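457aa long hypothetical protein (Pyrococcus horikoshii, PDB 2CSU) is of unknown function but combines a Rossmann-type domain of the CoA-binding family with flavodoxin-like and ligase-CoA domains. Local coordinates at residues I276-Q288 / G427-A440. Numbering follows the deposited sequence.
Sequences IDEMLSMARAFSQ and GIPTYERPEDVASA
The guanidinium of R284 lies over one face of the Y431 ring in an off-centre cation-pi contact, CZ 4.2 Å from the ring centroid, the two planes 33° apart. Backbone of the helix from P434 covers the opposite face of the tyrosine, with D436 O and V437 CA above its rim. At its edge the guanidinium grips T430 O end-on, NH1 and NH2 each 3.2 Å from that oxygen and both above the same face of its carbonyl plane; NH1 also pairs with E424. R284 reaches this place because CG sits between the backbone N and the carbonyl carbon (chi1 72°) and the chain then runs extended. The ring of Y431 is fixed at its far end as well, where OH donates a 2.7 Å hydrogen bond to S281 O, using a lone pair in the carbonyl plane. Beyond the phenol, A285 CB and A440 CB touch at 3.6 Å, and M282 CG rests 3.3 Å from S439 O. Near the start of helix 276-283, D277 OD1 meets R433 NH1 in a 3.3 Å salt bridge, and the same nitrogen binds D436 OD1. D277 also pairs with K168 of its own chain and, through OD2, with R433 of the second subunit; reciprocally, R433 NE meets D277 of that subunit, tying this cluster to the dimer interface. At the opposite end, Q288 NE2 donates a 2.6 Å hydrogen bond to G427 O, while its CG packs on the P429 ring. Helices 276-283 and 434-440 cross at -49°, joining the flavodoxin-like and ligase-CoA parts: M282 leans on strand 271-273, whereas A440 and I428 rest on strand 406-411, the partner of 430-431.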
loop_
_atom_site.group_PDB
_atom_site.type_symbol
_atom_site.label_atom_id
_atom_site.label_comp_id
_atom_site.label_asym_id
_atom_site.label_seq_id
_atom_site.Cartn_x
_atom_site.Cartn_y
_atom_site.Cartn_z
ATOM N N ILE A 276 -1.768 -3.140 -9.517
ATOM C CA ILE A 276 -2.025 -4.327 -8.731
ATOM C C ILE A 276 -3.124 -3.986 -7.733
ATOM O O ILE A 276 -4.180 -4.626 -7.712
ATOM C CB ILE A 276 -0.726 -4.757 -7.995
ATOM C CG1 ILE A 276 0.278 -5.290 -9.019
ATOM C CG2 ILE A 276 -1.019 -5.839 -6.948
ATOM C CD1 ILE A 276 1.730 -5.365 -8.492
ATOM N N ASP A 277 -2.885 -2.944 -6.941
ATOM C CA ASP A 277 -3.835 -2.510 -5.932
ATOM C C ASP A 277 -5.238 -2.248 -6.447
ATOM O O ASP A 277 -6.209 -2.574 -5.769
ATOM C CB ASP A 277 -3.290 -1.290 -5.176
ATOM C CG ASP A 277 -2.496 -1.695 -3.936
ATOM O OD1 ASP A 277 -3.108 -2.286 -3.030
ATOM O OD2 ASP A 277 -1.276 -1.443 -3.862
ATOM N N GLU A 278 -5.356 -1.685 -7.647
ATOM C CA GLU A 278 -6.673 -1.433 -8.209
ATOM C C GLU A 278 -7.347 -2.751 -8.530
ATOM O O GLU A 278 -8.530 -2.930 -8.251
ATOM C CB GLU A 278 -6.582 -0.596 -9.493
ATOM C CG GLU A 278 -6.055 0.820 -9.295
ATOM C CD GLU A 278 -6.156 1.658 -10.570
ATOM O OE1 GLU A 278 -6.623 1.130 -11.612
ATOM O OE2 GLU A 278 -5.767 2.846 -10.528
HETATM N N MSE A 279 -6.595 -3.659 -9.145
HETATM C CA MSE A 279 -7.106 -4.978 -9.520
HETATM C C MSE A 279 -7.675 -5.677 -8.278
HETATM O O MSE A 279 -8.793 -6.186 -8.294
HETATM C CB MSE A 279 -5.970 -5.842 -10.132
HETATM C CG MSE A 279 -6.392 -7.270 -10.601
HETATM SE SE MSE A 279 -5.039 -8.452 -10.983
HETATM C CE MSE A 279 -4.340 -8.645 -9.329
ATOM N N LEU A 280 -6.887 -5.699 -7.212
ATOM C CA LEU A 280 -7.289 -6.331 -5.963
ATOM C C LEU A 280 -8.417 -5.588 -5.272
ATOM O O LEU A 280 -9.344 -6.207 -4.755
ATOM C CB LEU A 280 -6.101 -6.405 -5.009
ATOM C CG LEU A 280 -4.920 -7.282 -5.434
ATOM C CD1 LEU A 280 -3.741 -7.004 -4.530
ATOM C CD2 LEU A 280 -5.315 -8.748 -5.380
ATOM N N SER A 281 -8.331 -4.258 -5.254
ATOM C CA SER A 281 -9.341 -3.449 -4.591
ATOM C C SER A 281 -10.691 -3.589 -5.280
ATOM O O SER A 281 -11.734 -3.663 -4.616
ATOM C CB SER A 281 -8.920 -1.978 -4.565
ATOM O OG SER A 281 -7.621 -1.804 -4.011
HETATM N N MSE A 282 -10.658 -3.651 -6.608
HETATM C CA MSE A 282 -11.893 -3.711 -7.378
HETATM C C MSE A 282 -12.546 -5.093 -7.304
HETATM O O MSE A 282 -13.756 -5.250 -7.378
HETATM C CB MSE A 282 -11.564 -3.384 -8.836
HETATM C CG MSE A 282 -11.384 -1.883 -9.076
HETATM SE SE MSE A 282 -10.713 -1.527 -10.705
HETATM C CE MSE A 282 -11.932 -2.426 -11.676
ATOM N N ALA A 283 -11.687 -6.122 -7.187
ATOM C CA ALA A 283 -12.184 -7.491 -7.271
ATOM C C ALA A 283 -12.833 -7.968 -5.969
ATOM O O ALA A 283 -13.823 -8.691 -5.961
ATOM C CB ALA A 283 -11.006 -8.398 -7.632
ATOM N N ARG A 284 -12.218 -7.572 -4.841
ATOM C CA ARG A 284 -12.683 -8.105 -3.568
ATOM C C ARG A 284 -13.793 -7.239 -2.971
ATOM O O ARG A 284 -14.144 -7.351 -1.803
ATOM C CB ARG A 284 -11.492 -8.158 -2.610
ATOM C CG ARG A 284 -11.057 -6.769 -2.147
ATOM C CD ARG A 284 -10.312 -6.815 -0.807
ATOM N NE ARG A 284 -9.342 -5.719 -0.719
ATOM C CZ ARG A 284 -9.262 -5.058 0.450
ATOM N NH1 ARG A 284 -10.035 -5.407 1.465
ATOM N NH2 ARG A 284 -8.394 -4.050 0.582
ATOM N N ALA A 285 -14.331 -6.347 -3.822
ATOM C CA ALA A 285 -15.437 -5.510 -3.374
ATOM C C ALA A 285 -16.780 -6.190 -3.632
ATOM O O ALA A 285 -17.840 -5.718 -3.237
ATOM C CB ALA A 285 -15.377 -4.186 -4.136
ATOM N N PHE A 286 -16.715 -7.321 -4.357
ATOM C CA PHE A 286 -17.957 -8.017 -4.669
ATOM C C PHE A 286 -18.359 -8.980 -3.549
ATOM O O PHE A 286 -19.045 -9.971 -3.762
ATOM C CB PHE A 286 -17.756 -8.791 -5.973
ATOM C CG PHE A 286 -17.633 -7.831 -7.121
ATOM C CD1 PHE A 286 -18.782 -7.299 -7.696
ATOM C CD2 PHE A 286 -16.383 -7.493 -7.610
ATOM C CE1 PHE A 286 -18.672 -6.422 -8.767
ATOM C CE2 PHE A 286 -16.282 -6.611 -8.683
ATOM C CZ PHE A 286 -17.422 -6.073 -9.264
ATOM N N SER A 287 -17.867 -8.667 -2.336
ATOM C CA SER A 287 -18.387 -9.345 -1.155
ATOM C C SER A 287 -19.673 -8.663 -0.689
ATOM O O SER A 287 -20.371 -9.108 0.216
ATOM C CB SER A 287 -17.324 -9.270 -0.057
ATOM O OG SER A 287 -17.696 -8.274 0.898
ATOM N N GLN A 288 -19.946 -7.507 -1.327
ATOM C CA GLN A 288 -21.160 -6.760 -1.029
ATOM C C GLN A 288 -22.128 -6.796 -2.215
ATOM O O GLN A 288 -21.810 -7.260 -3.301
ATOM C CB GLN A 288 -20.764 -5.311 -0.733
ATOM C CG GLN A 288 -19.866 -5.190 0.499
ATOM C CD GLN A 288 -20.726 -4.997 1.724
ATOM O OE1 GLN A 288 -21.662 -4.214 1.761
ATOM N NE2 GLN A 288 -20.363 -5.764 2.770
ATOM N N GLY A 427 -17.717 -9.465 6.051
ATOM C CA GLY A 427 -17.989 -9.236 4.635
ATOM C C GLY A 427 -17.919 -7.750 4.269
ATOM O O GLY A 427 -18.281 -7.335 3.176
ATOM N N ILE A 428 -17.316 -6.867 5.055
ATOM C CA ILE A 428 -17.123 -5.486 4.624
ATOM C C ILE A 428 -15.710 -5.228 4.132
ATOM O O ILE A 428 -14.773 -5.166 4.931
ATOM C CB ILE A 428 -17.395 -4.499 5.777
ATOM C CG1 ILE A 428 -18.865 -4.577 6.196
ATOM C CG2 ILE A 428 -16.994 -3.089 5.360
ATOM C CD1 ILE A 428 -19.228 -3.614 7.325
ATOM N N PRO A 429 -15.537 -5.064 2.807
ATOM C CA PRO A 429 -14.201 -4.807 2.248
ATOM C C PRO A 429 -13.649 -3.551 2.921
ATOM O O PRO A 429 -14.325 -2.528 2.979
ATOM C CB PRO A 429 -14.479 -4.586 0.756
ATOM C CG PRO A 429 -15.735 -5.360 0.517
ATOM C CD PRO A 429 -16.558 -5.051 1.748
ATOM N N THR A 430 -12.428 -3.631 3.430
ATOM C CA THR A 430 -11.827 -2.491 4.105
ATOM C C THR A 430 -10.525 -2.068 3.464
ATOM O O THR A 430 -9.599 -2.869 3.284
ATOM C CB THR A 430 -11.618 -2.796 5.595
ATOM O OG1 THR A 430 -12.903 -2.918 6.220
ATOM C CG2 THR A 430 -10.824 -1.672 6.285
ATOM N N TYR A 431 -10.456 -0.788 3.137
ATOM C CA TYR A 431 -9.283 -0.249 2.475
ATOM C C TYR A 431 -8.523 0.716 3.348
ATOM O O TYR A 431 -9.038 1.182 4.351
ATOM C CB TYR A 431 -9.715 0.414 1.161
ATOM C CG TYR A 431 -10.495 -0.541 0.282
ATOM C CD1 TYR A 431 -11.856 -0.788 0.510
ATOM C CD2 TYR A 431 -9.861 -1.245 -0.737
ATOM C CE1 TYR A 431 -12.560 -1.716 -0.266
ATOM C CE2 TYR A 431 -10.550 -2.172 -1.507
ATOM C CZ TYR A 431 -11.894 -2.405 -1.274
ATOM O OH TYR A 431 -12.563 -3.322 -2.056
ATOM N N GLU A 432 -7.295 1.021 2.953
ATOM C CA GLU A 432 -6.451 1.921 3.720
ATOM C C GLU A 432 -6.101 3.150 2.890
ATOM O O GLU A 432 -5.431 4.061 3.375
ATOM C CB GLU A 432 -5.172 1.171 4.168
ATOM C CG GLU A 432 -4.141 2.012 4.920
ATOM C CD GLU A 432 -3.275 1.190 5.887
ATOM O OE1 GLU A 432 -2.168 1.656 6.254
ATOM O OE2 GLU A 432 -3.707 0.084 6.293
ATOM N N ARG A 433 -6.584 3.177 1.651
ATOM C CA ARG A 433 -6.313 4.285 0.730
ATOM C C ARG A 433 -7.567 4.891 0.105
ATOM O O ARG A 433 -8.488 4.183 -0.268
ATOM C CB ARG A 433 -5.429 3.823 -0.430
ATOM C CG ARG A 433 -4.114 3.170 -0.049
ATOM C CD ARG A 433 -3.300 2.906 -1.300
ATOM N NE ARG A 433 -1.986 2.375 -0.984
ATOM C CZ ARG A 433 -1.719 1.086 -0.802
ATOM N NH1 ARG A 433 -2.692 0.186 -0.914
ATOM N NH2 ARG A 433 -0.479 0.699 -0.503
ATOM N N PRO A 434 -7.605 6.218 -0.026
ATOM C CA PRO A 434 -8.779 6.841 -0.636
ATOM C C PRO A 434 -8.971 6.315 -2.060
ATOM O O PRO A 434 -10.093 6.044 -2.476
ATOM C CB PRO A 434 -8.429 8.325 -0.604
ATOM C CG PRO A 434 -7.674 8.440 0.673
ATOM C CD PRO A 434 -6.750 7.234 0.611
ATOM N N GLU A 435 -7.872 6.145 -2.796
ATOM C CA GLU A 435 -7.976 5.654 -4.172
ATOM C C GLU A 435 -8.459 4.212 -4.252
ATOM O O GLU A 435 -9.161 3.836 -5.190
ATOM C CB GLU A 435 -6.636 5.791 -4.911
ATOM C CG GLU A 435 -5.440 5.165 -4.212
ATOM C CD GLU A 435 -4.823 6.089 -3.194
ATOM O OE1 GLU A 435 -5.588 6.830 -2.520
ATOM O OE2 GLU A 435 -3.574 6.069 -3.059
ATOM N N ASP A 436 -8.095 3.409 -3.262
ATOM C CA ASP A 436 -8.493 2.003 -3.235
ATOM C C ASP A 436 -9.992 1.823 -3.009
ATOM O O ASP A 436 -10.645 1.049 -3.712
ATOM C CB ASP A 436 -7.710 1.265 -2.144
ATOM C CG ASP A 436 -6.260 0.984 -2.545
ATOM O OD1 ASP A 436 -5.543 0.313 -1.771
ATOM O OD2 ASP A 436 -5.840 1.426 -3.631
ATOM N N VAL A 437 -10.550 2.532 -2.030
ATOM C CA VAL A 437 -11.977 2.410 -1.764
ATOM C C VAL A 437 -12.747 2.987 -2.969
ATOM O O VAL A 437 -13.797 2.475 -3.341
ATOM C CB VAL A 437 -12.365 3.125 -0.409
ATOM C CG1 VAL A 437 -12.075 4.612 -0.473
ATOM C CG2 VAL A 437 -13.839 2.861 -0.059
ATOM N N ALA A 438 -12.204 4.028 -3.598
ATOM C CA ALA A 438 -12.852 4.626 -4.774
ATOM C C ALA A 438 -12.870 3.622 -5.920
ATOM O O ALA A 438 -13.860 3.505 -6.636
ATOM C CB ALA A 438 -12.110 5.920 -5.220
ATOM N N SER A 439 -11.775 2.891 -6.101
ATOM C CA SER A 439 -11.730 1.899 -7.171
ATOM C C SER A 439 -12.772 0.828 -6.938
ATOM O O SER A 439 -13.425 0.366 -7.878
ATOM C CB SER A 439 -10.347 1.246 -7.248
ATOM O OG SER A 439 -9.355 2.192 -7.586
ATOM N N ALA A 440 -12.928 0.432 -5.676
ATOM C CA ALA A 440 -13.893 -0.598 -5.318
ATOM C C ALA A 440 -15.295 -0.103 -5.581
ATOM O O ALA A 440 -16.134 -0.839 -6.107
ATOM C CB ALA A 440 -13.741 -0.993 -3.839
#